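Local coordinates for protein esterase (PDB 1QLW) that hydrolyses carboxylic esters, as a dimeric bacterial member of the alpha/beta-hydrolase family, at residues D89-F92 and L93-Y97; L314-I317 and G318-T321; S297-M300 and M301-R304; T74-T77 and W78-T81; N189-K192 and L193-L197. All coordinates share one frame; numbering follows the deposited sequence.

Contact 1 of 5, residues D89-F92 and L93-Y97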
loop_
_atom_site.group_PDB
_atom_site.type_symbol
_atom_site.label_atom_id
_atom_site.label_comp_id
_atom_site.label_asym_id
_atom_site.label_seq_id
_atom_site.Cartn_x
_atom_site.Cartn_y
_atom_site.Cartn_z
ATOM N N ASP A 89 -12.974 6.157 4.352
ATOM C CA ASP A 89 -12.890 4.778 4.837
ATOM C C ASP A 89 -13.323 4.664 6.297
ATOM O O ASP A 89 -14.250 3.932 6.654
ATOM C CB ASP A 89 -11.445 4.384 4.609
ATOM C CG ASP A 89 -11.211 2.985 5.018
ATOM O OD1 ASP A 89 -12.140 2.178 5.176
ATOM O OD2 ASP A 89 -9.998 2.713 5.167
ATOM N N GLU A 90 -12.704 5.472 7.174
ATOM C CA GLU A 90 -13.053 5.460 8.584
ATOM C C GLU A 90 -14.484 5.916 8.802
ATOM O O GLU A 90 -15.209 5.353 9.628
ATOM C CB GLU A 90 -12.101 6.373 9.360
ATOM C CG GLU A 90 -12.426 6.408 10.842
ATOM C CD GLU A 90 -11.510 7.209 11.717
ATOM O OE1 GLU A 90 -10.464 7.686 11.240
ATOM O OE2 GLU A 90 -11.847 7.378 12.916
ATOM N N TYR A 91 -14.925 6.935 8.080
ATOM C CA TYR A 91 -16.286 7.437 8.257
ATOM C C TYR A 91 -17.306 6.364 7.902
ATOM O O TYR A 91 -18.284 6.141 8.625
ATOM C CB TYR A 91 -16.512 8.691 7.430
ATOM C CG TYR A 91 -17.804 9.386 7.752
ATOM C CD1 TYR A 91 -18.011 9.935 9.004
ATOM C CD2 TYR A 91 -18.784 9.570 6.801
ATOM C CE1 TYR A 91 -19.160 10.652 9.287
ATOM C CE2 TYR A 91 -19.941 10.273 7.056
ATOM C CZ TYR A 91 -20.119 10.831 8.307
ATOM O OH TYR A 91 -21.241 11.568 8.608
ATOM N N PHE A 92 -17.076 5.663 6.784
ATOM C CA PHE A 92 -18.000 4.615 6.370
ATOM C C PHE A 92 -18.064 3.515 7.425
ATOM O O PHE A 92 -19.154 3.016 7.738
ATOM C CB PHE A 92 -17.590 4.038 5.016
ATOM C CG PHE A 92 -17.798 4.945 3.837
ATOM C CD1 PHE A 92 -18.301 6.227 3.910
ATOM C CD2 PHE A 92 -17.470 4.487 2.576
ATOM C CE1 PHE A 92 -18.465 7.014 2.794
ATOM C CE2 PHE A 92 -17.640 5.263 1.440
ATOM C CZ PHE A 92 -18.144 6.538 1.552
ATOM N N LEU A 93 -16.915 3.143 7.991
ATOM C CA LEU A 93 -16.889 2.142 9.064
ATOM C C LEU A 93 -17.718 2.609 10.253
ATOM O O LEU A 93 -18.504 1.847 10.831
ATOM C CB LEU A 93 -15.450 1.909 9.527
ATOM C CG LEU A 93 -14.553 1.256 8.503
ATOM C CD1 LEU A 93 -13.110 1.315 8.945
ATOM C CD2 LEU A 93 -14.976 -0.186 8.288
ATOM N N ARG A 94 -17.570 3.880 10.637
ATOM C CA ARG A 94 -18.300 4.461 11.760
ATOM C C ARG A 94 -19.793 4.538 11.484
ATOM O O ARG A 94 -20.609 4.494 12.406
ATOM C CB ARG A 94 -17.723 5.829 12.118
ATOM C CG ARG A 94 -16.358 5.721 12.772
ATOM C CD ARG A 94 -15.787 7.093 13.091
ATOM N NE ARG A 94 -14.492 6.991 13.760
ATOM C CZ ARG A 94 -14.332 6.854 15.070
ATOM N NH1 ARG A 94 -15.369 6.795 15.894
ATOM N NH2 ARG A 94 -13.103 6.735 15.541
ATOM N N LYS A 95 -20.177 4.605 10.211
ATOM C CA LYS A 95 -21.559 4.589 9.779
ATOM C C LYS A 95 -22.098 3.176 9.629
ATOM O O LYS A 95 -23.279 3.015 9.274
ATOM C CB LYS A 95 -21.701 5.422 8.504
ATOM C CG LYS A 95 -21.488 6.907 8.754
ATOM C CD LYS A 95 -22.655 7.522 9.494
ATOM C CE LYS A 95 -22.672 9.030 9.450
ATOM N NZ LYS A 95 -24.000 9.570 9.843
ATOM N N GLY A 96 -21.288 2.158 9.904
ATOM C CA GLY A 96 -21.752 0.793 9.928
ATOM C C GLY A 96 -21.538 -0.025 8.681
ATOM O O GLY A 96 -22.083 -1.123 8.579
ATOM N N TYR A 97 -20.781 0.506 7.710
ATOM C CA TYR A 97 -20.469 -0.244 6.509
ATOM C C TYR A 97 -19.091 -0.887 6.615
ATOM O O TYR A 97 -18.111 -0.240 6.960
ATOM C CB TYR A 97 -20.419 0.697 5.290
ATOM C CG TYR A 97 -21.786 1.185 4.879
ATOM C CD1 TYR A 97 -22.533 0.455 3.965
ATOM C CD2 TYR A 97 -22.332 2.357 5.380
ATOM C CE1 TYR A 97 -23.781 0.846 3.542
ATOM C CE2 TYR A 97 -23.602 2.764 4.953
ATOM C CZ TYR A 97 -24.317 1.991 4.067
ATOM O OH TYR A 97 -25.574 2.353 3.619
HETATM O O HOH W 1 -24.265 12.441 9.675
HETATM O O HOH W 2 -21.975 11.765 11.330
#
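The C-terminal turns of helix 88-94 form a local contact in which E90 pairs with R94 and Y91 with K95, inside the beta-alpha-beta unit of strand 65-68, this helix and strand 99-103. E90 and R94 run side by side as an i to i+4 salt bridge. One carboxylate oxygen takes both donors: E90 OE2 lies 2.8 Å from R94 NE and 3.0 Å from R94 NH2, almost in the guanidinium plane, with the carboxylate turned 39° against it. R94 NH2 also bonds the carbonyl of G11, a second partner for the guanidinium.

K95 lies along Y91. A bend at chi2 (-73°) carries its chain over the ring, and K95 CG sits above the middle of one face, 4.1 Å from the centroid, as a CH-pi contact. Beyond it, two waters join the polar ends: one lies 2.9 Å from K95 NZ, the other 2.8 Å from Y91 OH, and each reaches the remaining group weakly. The phenol also binds D311.

The helix closes in a Schellman motif: G96 takes positive phi, and Y97 N bonds back to F92 O at 3.0 Å. Y91, F92 and Y97 pack on helix 306-319, while D89 and L93 face strands 43-57 and 99-103, with D89 OD1 bound to T99.

Contact 2 of 5, residues L314-I317 and G318-T321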
loop_
_atom_site.group_PDB
_atom_site.type_symbol
_atom_site.label_atom_id
_atom_site.label_comp_id
_atom_site.label_asym_id
_atom_site.label_seq_id
_atom_site.Cartn_x
_atom_site.Cartn_y
_atom_site.Cartn_z
ATOM N N LEU A 314 -23.988 8.252 1.243
ATOM C CA LEU A 314 -24.496 7.180 2.097
ATOM C C LEU A 314 -26.017 7.176 2.174
ATOM O O LEU A 314 -26.643 6.118 2.204
ATOM C CB LEU A 314 -23.877 7.248 3.490
ATOM C CG LEU A 314 -22.369 7.019 3.558
ATOM C CD1 LEU A 314 -21.874 7.236 4.976
ATOM C CD2 LEU A 314 -22.000 5.625 3.064
ATOM N N ASP A 315 -26.614 8.368 2.172
ATOM C CA ASP A 315 -28.080 8.465 2.143
ATOM C C ASP A 315 -28.609 7.800 0.877
ATOM O O ASP A 315 -29.575 7.031 0.903
ATOM C CB ASP A 315 -28.543 9.915 2.206
ATOM C CG ASP A 315 -30.030 10.094 1.978
ATOM O OD1 ASP A 315 -30.822 9.831 2.906
ATOM O OD2 ASP A 315 -30.426 10.491 0.861
ATOM N N TRP A 316 -27.969 8.063 -0.261
ATOM C CA TRP A 316 -28.360 7.445 -1.520
ATOM C C TRP A 316 -28.163 5.939 -1.462
ATOM O O TRP A 316 -29.052 5.183 -1.872
ATOM C CB TRP A 316 -27.598 8.077 -2.686
ATOM C CG TRP A 316 -27.973 7.470 -4.012
ATOM C CD1 TRP A 316 -28.933 7.903 -4.866
ATOM C CD2 TRP A 316 -27.399 6.310 -4.619
ATOM N NE1 TRP A 316 -28.998 7.090 -5.966
ATOM C CE2 TRP A 316 -28.078 6.091 -5.840
ATOM C CE3 TRP A 316 -26.364 5.434 -4.247
ATOM C CZ2 TRP A 316 -27.757 5.031 -6.678
ATOM C CZ3 TRP A 316 -26.072 4.391 -5.094
ATOM C CH2 TRP A 316 -26.756 4.198 -6.297
ATOM N N ILE A 317 -27.026 5.486 -0.928
ATOM C CA ILE A 317 -26.790 4.045 -0.849
ATOM C C ILE A 317 -27.866 3.377 -0.007
ATOM O O ILE A 317 -28.426 2.356 -0.402
ATOM C CB ILE A 317 -25.402 3.730 -0.275
ATOM C CG1 ILE A 317 -24.320 4.160 -1.272
ATOM C CG2 ILE A 317 -25.295 2.246 0.048
ATOM C CD1 ILE A 317 -22.901 4.058 -0.749
ATOM N N GLY A 318 -28.238 3.995 1.114
ATOM C CA GLY A 318 -29.275 3.433 1.977
ATOM C C GLY A 318 -30.617 3.329 1.280
ATOM O O GLY A 318 -31.367 2.375 1.505
ATOM N N ARG A 319 -30.961 4.277 0.420
ATOM C CA ARG A 319 -32.220 4.262 -0.307
ATOM C C ARG A 319 -32.208 3.288 -1.474
ATOM O O ARG A 319 -33.274 2.909 -1.966
ATOM C CB ARG A 319 -32.574 5.666 -0.808
ATOM C CG ARG A 319 -32.956 6.645 0.286
ATOM C CD ARG A 319 -33.359 7.990 -0.310
ATOM N NE ARG A 319 -32.184 8.820 -0.544
ATOM C CZ ARG A 319 -31.830 9.411 -1.670
ATOM N NH1 ARG A 319 -32.577 9.277 -2.755
ATOM N NH2 ARG A 319 -30.718 10.126 -1.722
ATOM N N ASN A 320 -31.050 2.874 -1.965
ATOM C CA ASN A 320 -30.942 2.086 -3.176
ATOM C C ASN A 320 -30.353 0.710 -2.953
ATOM O O ASN A 320 -29.893 0.041 -3.874
ATOM C CB ASN A 320 -30.098 2.864 -4.206
ATOM C CG ASN A 320 -30.916 4.020 -4.740
ATOM O OD1 ASN A 320 -31.717 3.806 -5.652
ATOM N ND2 ASN A 320 -30.803 5.208 -4.182
ATOM N N THR A 321 -30.370 0.270 -1.709
ATOM C CA THR A 321 -29.898 -1.035 -1.302
ATOM C C THR A 321 -30.995 -1.587 -0.376
ATOM O O THR A 321 -30.846 -2.681 0.133
ATOM C CB THR A 321 -28.579 -1.052 -0.512
ATOM O OG1 THR A 321 -28.727 -0.180 0.618
ATOM C CG2 THR A 321 -27.378 -0.647 -1.339
#
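W316 stacks its indole against the side-chain amide of N320, the two planes 23° apart. N320 ND2 stands 3.1 Å above the ring plane, displaced toward the rim, while N320 CB lies over the face of the six-membered ring, 4.0 Å from its centroid, a CH-pi contact. With chi1 at -180°, W316 CG stands beside its own carbonyl carbon, which carries the indole forward to meet N320. The amide is held in this place by a bond from N320 ND2 to W316 O (2.9 Å), nearly straight at 165° and in the amide plane; its OD1 is taken by K282.

One residue later the helix end is closed differently. T321 OG1 donates to I317 O at 2.7 Å, above the carbonyl plane, and N320 N reaches the same oxygen from the opposite face. The methyls T321 CG2 and I317 CG2 touch beside this pair.

On the exposed side, D315 and R319 cross obliquely in a salt bridge. R319 NH2 and R319 NE both come to D315 OD2, at 2.6 and 2.8 Å and from the same face of the carboxylate; a bend at chi3 folds the guanidinium back so that one of its faces lies over W316 CA.

I317 packs on strands 65-68 and 200-205, and W316 on V227 of strand 223-229, so this helix end lies against the sheet. Near the end of helix 306-319, W316 O and I317 O each gain a side-chain donor, and the carboxylate probably offsets much of the arginine charge.

Contact 3 of 5, residues S297-M300 and M301-R304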
loop_
_atom_site.group_PDB
_atom_site.type_symbol
_atom_site.label_atom_id
_atom_site.label_comp_id
_atom_site.label_asym_id
_atom_site.label_seq_id
_atom_site.Cartn_x
_atom_site.Cartn_y
_atom_site.Cartn_z
ATOM N N SER A 297 -13.613 20.158 -4.932
ATOM C CA SER A 297 -12.597 19.845 -5.918
ATOM C C SER A 297 -12.829 18.440 -6.463
ATOM O O SER A 297 -13.731 17.703 -6.042
ATOM C CB SER A 297 -11.212 19.915 -5.281
ATOM O OG SER A 297 -10.950 18.797 -4.436
ATOM N N HIS A 298 -11.925 18.019 -7.353
ATOM C CA HIS A 298 -11.969 16.627 -7.803
ATOM C C HIS A 298 -11.679 15.642 -6.671
ATOM O O HIS A 298 -12.128 14.502 -6.705
ATOM C CB HIS A 298 -10.916 16.456 -8.897
ATOM C CG HIS A 298 -10.847 15.100 -9.493
ATOM N ND1 HIS A 298 -11.918 14.501 -10.130
ATOM C CD2 HIS A 298 -9.830 14.210 -9.571
ATOM C CE1 HIS A 298 -11.546 13.301 -10.549
ATOM N NE2 HIS A 298 -10.262 13.117 -10.260
ATOM N N MET A 299 -10.907 16.084 -5.682
ATOM C CA MET A 299 -10.546 15.275 -4.532
ATOM C C MET A 299 -11.561 15.465 -3.412
ATOM O O MET A 299 -11.208 15.665 -2.240
ATOM C CB MET A 299 -9.130 15.621 -4.074
ATOM C CG MET A 299 -8.060 15.373 -5.111
ATOM S SD MET A 299 -7.900 13.687 -5.674
ATOM C CE MET A 299 -7.485 12.837 -4.158
ATOM N N MET A 300 -12.847 15.328 -3.748
ATOM C CA MET A 300 -13.902 15.722 -2.805
ATOM C C MET A 300 -13.943 14.845 -1.557
ATOM O O MET A 300 -14.439 15.282 -0.517
ATOM C CB MET A 300 -15.253 15.783 -3.498
ATOM C CG MET A 300 -15.747 14.420 -3.954
ATOM S SD MET A 300 -17.364 14.540 -4.777
ATOM C CE MET A 300 -16.859 15.380 -6.290
ATOM N N MET A 301 -13.436 13.614 -1.634
ATOM C CA MET A 301 -13.325 12.746 -0.471
ATOM C C MET A 301 -12.291 13.247 0.532
ATOM O O MET A 301 -12.270 12.798 1.679
ATOM C CB MET A 301 -13.035 11.300 -0.860
ATOM C CG MET A 301 -11.655 11.001 -1.421
ATOM S SD MET A 301 -11.237 11.783 -2.999
ATOM C CE MET A 301 -12.384 10.881 -4.075
ATOM N N GLN A 302 -11.446 14.200 0.138
ATOM C CA GLN A 302 -10.435 14.808 0.983
ATOM C C GLN A 302 -10.749 16.267 1.343
ATOM O O GLN A 302 -10.016 16.884 2.126
ATOM C CB GLN A 302 -9.056 14.786 0.296
ATOM C CG GLN A 302 -8.568 13.362 0.049
ATOM C CD GLN A 302 -7.248 13.294 -0.682
ATOM O OE1 GLN A 302 -6.670 14.310 -1.057
ATOM N NE2 GLN A 302 -6.800 12.058 -0.885
ATOM N N ASP A 303 -11.797 16.824 0.751
ATOM C CA ASP A 303 -12.156 18.217 0.926
ATOM C C ASP A 303 -12.596 18.500 2.355
ATOM O O ASP A 303 -12.898 17.599 3.145
ATOM C CB ASP A 303 -13.235 18.587 -0.095
ATOM C CG ASP A 303 -12.760 18.902 -1.508
ATOM O OD1 ASP A 303 -11.546 19.012 -1.731
ATOM O OD2 ASP A 303 -13.671 19.027 -2.366
ATOM N N ARG A 304 -12.668 19.788 2.715
ATOM C CA ARG A 304 -13.011 20.185 4.073
ATOM C C ARG A 304 -14.426 19.773 4.459
ATOM O O ARG A 304 -14.709 19.572 5.638
ATOM C CB ARG A 304 -12.775 21.683 4.249
ATOM C CG ARG A 304 -11.300 22.055 4.235
ATOM C CD ARG A 304 -11.093 23.548 4.481
ATOM N NE ARG A 304 -11.700 24.392 3.472
ATOM C CZ ARG A 304 -12.848 25.049 3.507
ATOM N NH1 ARG A 304 -13.634 25.027 4.576
ATOM N NH2 ARG A 304 -13.198 25.773 2.454
#
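An ST turn at S297, tied by D303, shapes the loop between strand 283-287 and helix 306-319, the region that carries the catalytic histidine in alpha/beta hydrolases. S297 OG donates to D303 OD1 (2.8 Å) and accepts from M299 N (3.0 Å), so the hydroxyl links both arms of the loop. The second carboxylate oxygen is used too: S297 N points at the syn lone pair of D303 OD2, 2.8 Å away, and N296 ND2 is a further donor to it.

Between these bonds the backbone makes an inverse gamma turn centred on M299, and Q302 N bonds to M299 O at 2.8 Å. H298, at the start of that turn, is directed away from the contact; its ring is stacked on H205, ND1 bonds E230, and a sulfate lies about 5 Å from the side chain. This is consistent with a place in the active site.

M301 reaches its sulfur to within 3.7 Å of M299 C. M299, bent at chi2 and chi3, lies alongside Q302, whose NE2 bonds T77 O while its buried OE1 has no polar partner; M299 CE rests 3.4 Å from Q302 NE2.

Contact 4 of 5, residues T74-T77 and W78-T81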
loop_
_atom_site.group_PDB
_atom_site.type_symbol
_atom_site.label_atom_id
_atom_site.label_comp_id
_atom_site.label_asym_id
_atom_site.label_seq_id
_atom_site.Cartn_x
_atom_site.Cartn_y
_atom_site.Cartn_z
ATOM N N THR A 74 -3.155 5.867 -4.636
ATOM C CA THR A 74 -3.388 4.513 -4.146
ATOM C C THR A 74 -4.622 4.544 -3.255
ATOM O O THR A 74 -5.350 5.539 -3.173
ATOM C CB THR A 74 -2.183 3.974 -3.357
ATOM O OG1 THR A 74 -2.077 4.672 -2.107
ATOM C CG2 THR A 74 -0.904 4.074 -4.161
ATOM N N GLY A 75 -4.882 3.449 -2.547
ATOM C CA GLY A 75 -5.983 3.401 -1.592
ATOM C C GLY A 75 -5.833 4.388 -0.458
ATOM O O GLY A 75 -6.813 4.677 0.249
ATOM N N MET A 76 -4.631 4.958 -0.260
ATOM C CA MET A 76 -4.457 6.104 0.627
ATOM C C MET A 76 -5.458 7.204 0.331
ATOM O O MET A 76 -5.798 7.962 1.259
ATOM C CB MET A 76 -3.027 6.633 0.457
ATOM C CG MET A 76 -2.724 7.918 1.198
ATOM S SD MET A 76 -2.754 7.715 2.992
ATOM C CE MET A 76 -2.593 9.412 3.535
ATOM N N THR A 77 -5.952 7.338 -0.888
ATOM C CA THR A 77 -6.957 8.324 -1.262
ATOM C C THR A 77 -8.030 8.444 -0.177
ATOM O O THR A 77 -8.471 9.567 0.102
ATOM C CB THR A 77 -7.654 7.882 -2.565
ATOM O OG1 THR A 77 -6.753 7.970 -3.670
ATOM C CG2 THR A 77 -8.869 8.749 -2.898
ATOM N N TRP A 78 -8.492 7.312 0.325
ATOM C CA TRP A 78 -9.647 7.219 1.192
ATOM C C TRP A 78 -9.340 7.233 2.672
ATOM O O TRP A 78 -10.264 7.161 3.486
ATOM C CB TRP A 78 -10.411 5.927 0.862
ATOM C CG TRP A 78 -10.592 5.667 -0.603
ATOM C CD1 TRP A 78 -9.887 4.768 -1.357
ATOM C CD2 TRP A 78 -11.504 6.317 -1.493
ATOM N NE1 TRP A 78 -10.303 4.813 -2.659
ATOM C CE2 TRP A 78 -11.294 5.753 -2.773
ATOM C CE3 TRP A 78 -12.479 7.310 -1.345
ATOM C CZ2 TRP A 78 -12.039 6.154 -3.882
ATOM C CZ3 TRP A 78 -13.205 7.703 -2.444
ATOM C CH2 TRP A 78 -12.993 7.119 -3.698
ATOM N N GLU A 79 -8.048 7.218 3.015
ATOM C CA GLU A 79 -7.588 7.125 4.403
ATOM C C GLU A 79 -7.556 8.511 5.010
ATOM O O GLU A 79 -8.302 9.394 4.560
ATOM C CB GLU A 79 -6.252 6.351 4.415
ATOM C CG GLU A 79 -6.448 4.917 3.910
ATOM C CD GLU A 79 -5.222 4.045 3.927
ATOM O OE1 GLU A 79 -4.095 4.541 4.151
ATOM O OE2 GLU A 79 -5.365 2.833 3.644
ATOM N N THR A 80 -6.749 8.791 6.023
ATOM C CA THR A 80 -6.697 10.130 6.598
ATOM C C THR A 80 -6.457 11.147 5.492
ATOM O O THR A 80 -5.613 10.940 4.619
ATOM C CB THR A 80 -5.523 10.196 7.575
ATOM O OG1 THR A 80 -5.589 9.059 8.453
ATOM C CG2 THR A 80 -5.458 11.500 8.333
ATOM N N THR A 81 -7.166 12.276 5.566
ATOM C CA THR A 81 -6.971 13.295 4.532
ATOM C C THR A 81 -5.574 13.880 4.639
ATOM O O THR A 81 -4.884 13.770 5.660
ATOM C CB THR A 81 -8.011 14.429 4.653
ATOM O OG1 THR A 81 -7.758 15.170 5.863
ATOM C CG2 THR A 81 -9.439 13.873 4.681
HETATM O O HOH W 3 -5.882 10.752 1.871
HETATM O O HOH W 4 -9.090 10.947 2.474
#
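Backbone bonds shape the short 3-10 turn in the loop between strand 65-68 and helix 88-94: W78 N reaches G75 O at 3.1 Å and E79 N reaches M76 O at 2.9 Å. The turn opens as an ST turn, T74 OG1 accepting from M76 N. T74 O is gripped twice by T77, through its N and its OG1, the hydroxyl at 2.9 Å.

The aromatic contact joins sequence neighbours. T77 CG2, placed anti to the backbone N by chi1 of -69°, lies over the five-membered ring of W78, 3.9 Å from its centroid, a CH-pi contact. The indole also packs on V101, L203 and M301.

M76 meets E79 at about a right angle, with M76 SD 3.6 Å from E79 OE1, and M76 CE lies against T80 O. Water joins the turn to the chain that follows: one molecule sits 2.8 Å from T77 O and 2.7 Å from E79 O, while another lies between M76 O and T80 O.

In the second subunit, R53 and R109 form salt bridges with E79 OE2, and S20 and Y51 hydrogen-bond to OE1. Such a setting should stabilise a charged carboxylate at the dimer interface.

Contact 5 of 5, residues N189-K192 and L193-L197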
loop_
_atom_site.group_PDB
_atom_site.type_symbol
_atom_site.label_atom_id
_atom_site.label_comp_id
_atom_site.label_asym_id
_atom_site.label_seq_id
_atom_site.Cartn_x
_atom_site.Cartn_y
_atom_site.Cartn_z
ATOM N N ASN A 189 -10.774 -8.262 -11.536
ATOM C CA ASN A 189 -10.576 -8.520 -10.112
ATOM C C ASN A 189 -11.732 -7.997 -9.276
ATOM O O ASN A 189 -12.097 -8.625 -8.276
ATOM C CB ASN A 189 -9.240 -7.940 -9.657
ATOM C CG ASN A 189 -8.078 -8.747 -10.212
ATOM O OD1 ASN A 189 -8.194 -9.952 -10.395
ATOM N ND2 ASN A 189 -6.972 -8.064 -10.451
ATOM N N LEU A 190 -12.342 -6.873 -9.677
ATOM C CA LEU A 190 -13.506 -6.382 -8.944
ATOM C C LEU A 190 -14.677 -7.356 -9.088
ATOM O O LEU A 190 -15.459 -7.482 -8.141
ATOM C CB LEU A 190 -13.911 -4.995 -9.420
ATOM C CG LEU A 190 -12.922 -3.886 -9.025
ATOM C CD1 LEU A 190 -13.253 -2.618 -9.804
ATOM C CD2 LEU A 190 -12.954 -3.624 -7.536
ATOM N N SER A 191 -14.814 -8.033 -10.229
ATOM C CA SER A 191 -15.875 -9.035 -10.352
ATOM C C SER A 191 -15.603 -10.193 -9.400
ATOM O O SER A 191 -16.497 -10.639 -8.688
ATOM C CB SER A 191 -15.961 -9.550 -11.781
ATOM O OG SER A 191 -16.838 -10.657 -11.858
ATOM N N LYS A 192 -14.352 -10.678 -9.366
ATOM C CA LYS A 192 -14.036 -11.761 -8.432
ATOM C C LYS A 192 -14.345 -11.336 -7.016
ATOM O O LYS A 192 -14.869 -12.132 -6.228
ATOM C CB LYS A 192 -12.564 -12.140 -8.588
ATOM C CG LYS A 192 -12.262 -12.838 -9.903
ATOM C CD LYS A 192 -10.777 -13.156 -10.053
ATOM C CE LYS A 192 -10.595 -14.087 -11.253
ATOM N NZ LYS A 192 -9.175 -14.465 -11.452
ATOM N N LEU A 193 -13.972 -10.104 -6.634
ATOM C CA LEU A 193 -14.255 -9.633 -5.286
ATOM C C LEU A 193 -15.746 -9.542 -5.012
ATOM O O LEU A 193 -16.225 -9.982 -3.962
ATOM C CB LEU A 193 -13.576 -8.284 -5.062
ATOM C CG LEU A 193 -13.788 -7.641 -3.687
ATOM C CD1 LEU A 193 -13.276 -8.508 -2.561
ATOM C CD2 LEU A 193 -13.165 -6.254 -3.627
ATOM N N ALA A 194 -16.502 -8.970 -5.951
ATOM C CA ALA A 194 -17.950 -8.852 -5.755
ATOM C C ALA A 194 -18.607 -10.213 -5.568
ATOM O O ALA A 194 -19.529 -10.363 -4.754
ATOM C CB ALA A 194 -18.577 -8.075 -6.891
ATOM N N ILE A 195 -18.174 -11.194 -6.351
ATOM C CA ILE A 195 -18.723 -12.552 -6.249
ATOM C C ILE A 195 -18.359 -13.147 -4.906
ATOM O O ILE A 195 -19.186 -13.766 -4.234
ATOM C CB ILE A 195 -18.239 -13.395 -7.433
ATOM C CG1 ILE A 195 -18.875 -12.871 -8.731
ATOM C CG2 ILE A 195 -18.552 -14.870 -7.247
ATOM C CD1 ILE A 195 -18.223 -13.414 -9.988
ATOM N N LYS A 196 -17.124 -12.974 -4.460
ATOM C CA LYS A 196 -16.665 -13.473 -3.172
ATOM C C LYS A 196 -17.519 -12.900 -2.046
ATOM O O LYS A 196 -17.903 -13.615 -1.122
ATOM C CB LYS A 196 -15.199 -13.101 -2.926
ATOM C CG LYS A 196 -14.654 -13.355 -1.537
ATOM C CD LYS A 196 -13.225 -12.867 -1.361
ATOM C CE LYS A 196 -12.652 -13.065 0.024
ATOM N NZ LYS A 196 -12.627 -14.483 0.459
ATOM N N LEU A 197 -17.774 -11.598 -2.104
ATOM C CA LEU A 197 -18.542 -10.929 -1.061
ATOM C C LEU A 197 -20.037 -11.200 -1.170
ATOM O O LEU A 197 -20.744 -11.035 -0.178
ATOM C CB LEU A 197 -18.293 -9.419 -1.116
ATOM C CG LEU A 197 -16.849 -8.984 -0.842
ATOM C CD1 LEU A 197 -16.733 -7.476 -0.898
ATOM C CD2 LEU A 197 -16.332 -9.536 0.482
#
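L190 O accepts from A194 N at 2.8 Å, the shortest of four consecutive i to i+4 bonds that cross this contact, and A194 CB packs beside the same carbonyl. S191 O is reached by I195 N at 2.9 Å, and N189 O by L193 N at the same length, while K192 O accepts from K196 N at 3.0 Å.

Side chains add to this mainly along one flank. I195 CG1 lies 3.3 Å from S191 O, and its outer methyl, I195 CD1, comes within 3.6 Å of S191 OG. The meeting follows from two torsions: chi1 of S191 (171°) sets the hydroxyl anti to its amide nitrogen, and chi1 of I195 (-68°) turns CG1 back toward the preceding turn. On another side of the helix, L193 CB packs against N189 O at 3.6 Å.

This is the regular alpha-helix 185-197, which in the alpha/beta-hydrolase fold of the enzyme leads directly into strand 200-205 of the sheet. L190 and L193 rest on strand 65-68, L190 touching T66 and I68, and L190 also meets Y211 and T215 of helix 211-218. S191 touches T215 as well, and I195 packs on N219 and K221 in the loop after that helix.

Toward strand 13-23, K192 packs on V23 and L193 on F21, whose ring K196 meets in a cation-pi contact. K196 takes part in the local bonding mainly through its backbone, since its side chain leads away. N189 ties the helix to strand 43-57, its ND2 bonded to D48 O.

Along the chain the contacts run 4, 1, 5, 3, 2. Contact 4 precedes helix 88-94, the site of contact 1; their centres are 14 Å apart, and W78 O probably accepts from D89 N. Contact 1 also packs on contact 2 at the end of helix 306-319, where Y97 and F92 meet L314 and I317. Contact 3 lies in the loop before that helix, its centre 11 Å from contact 4, joined by a probable hydrogen bond from Q302 NE2 to T77 O. Contact 5, on helix 185-197, touches none of the others and lies across the chain's centre from contact 3. The loop carrying H298 is thus joined through contact 4 to the dimer interface.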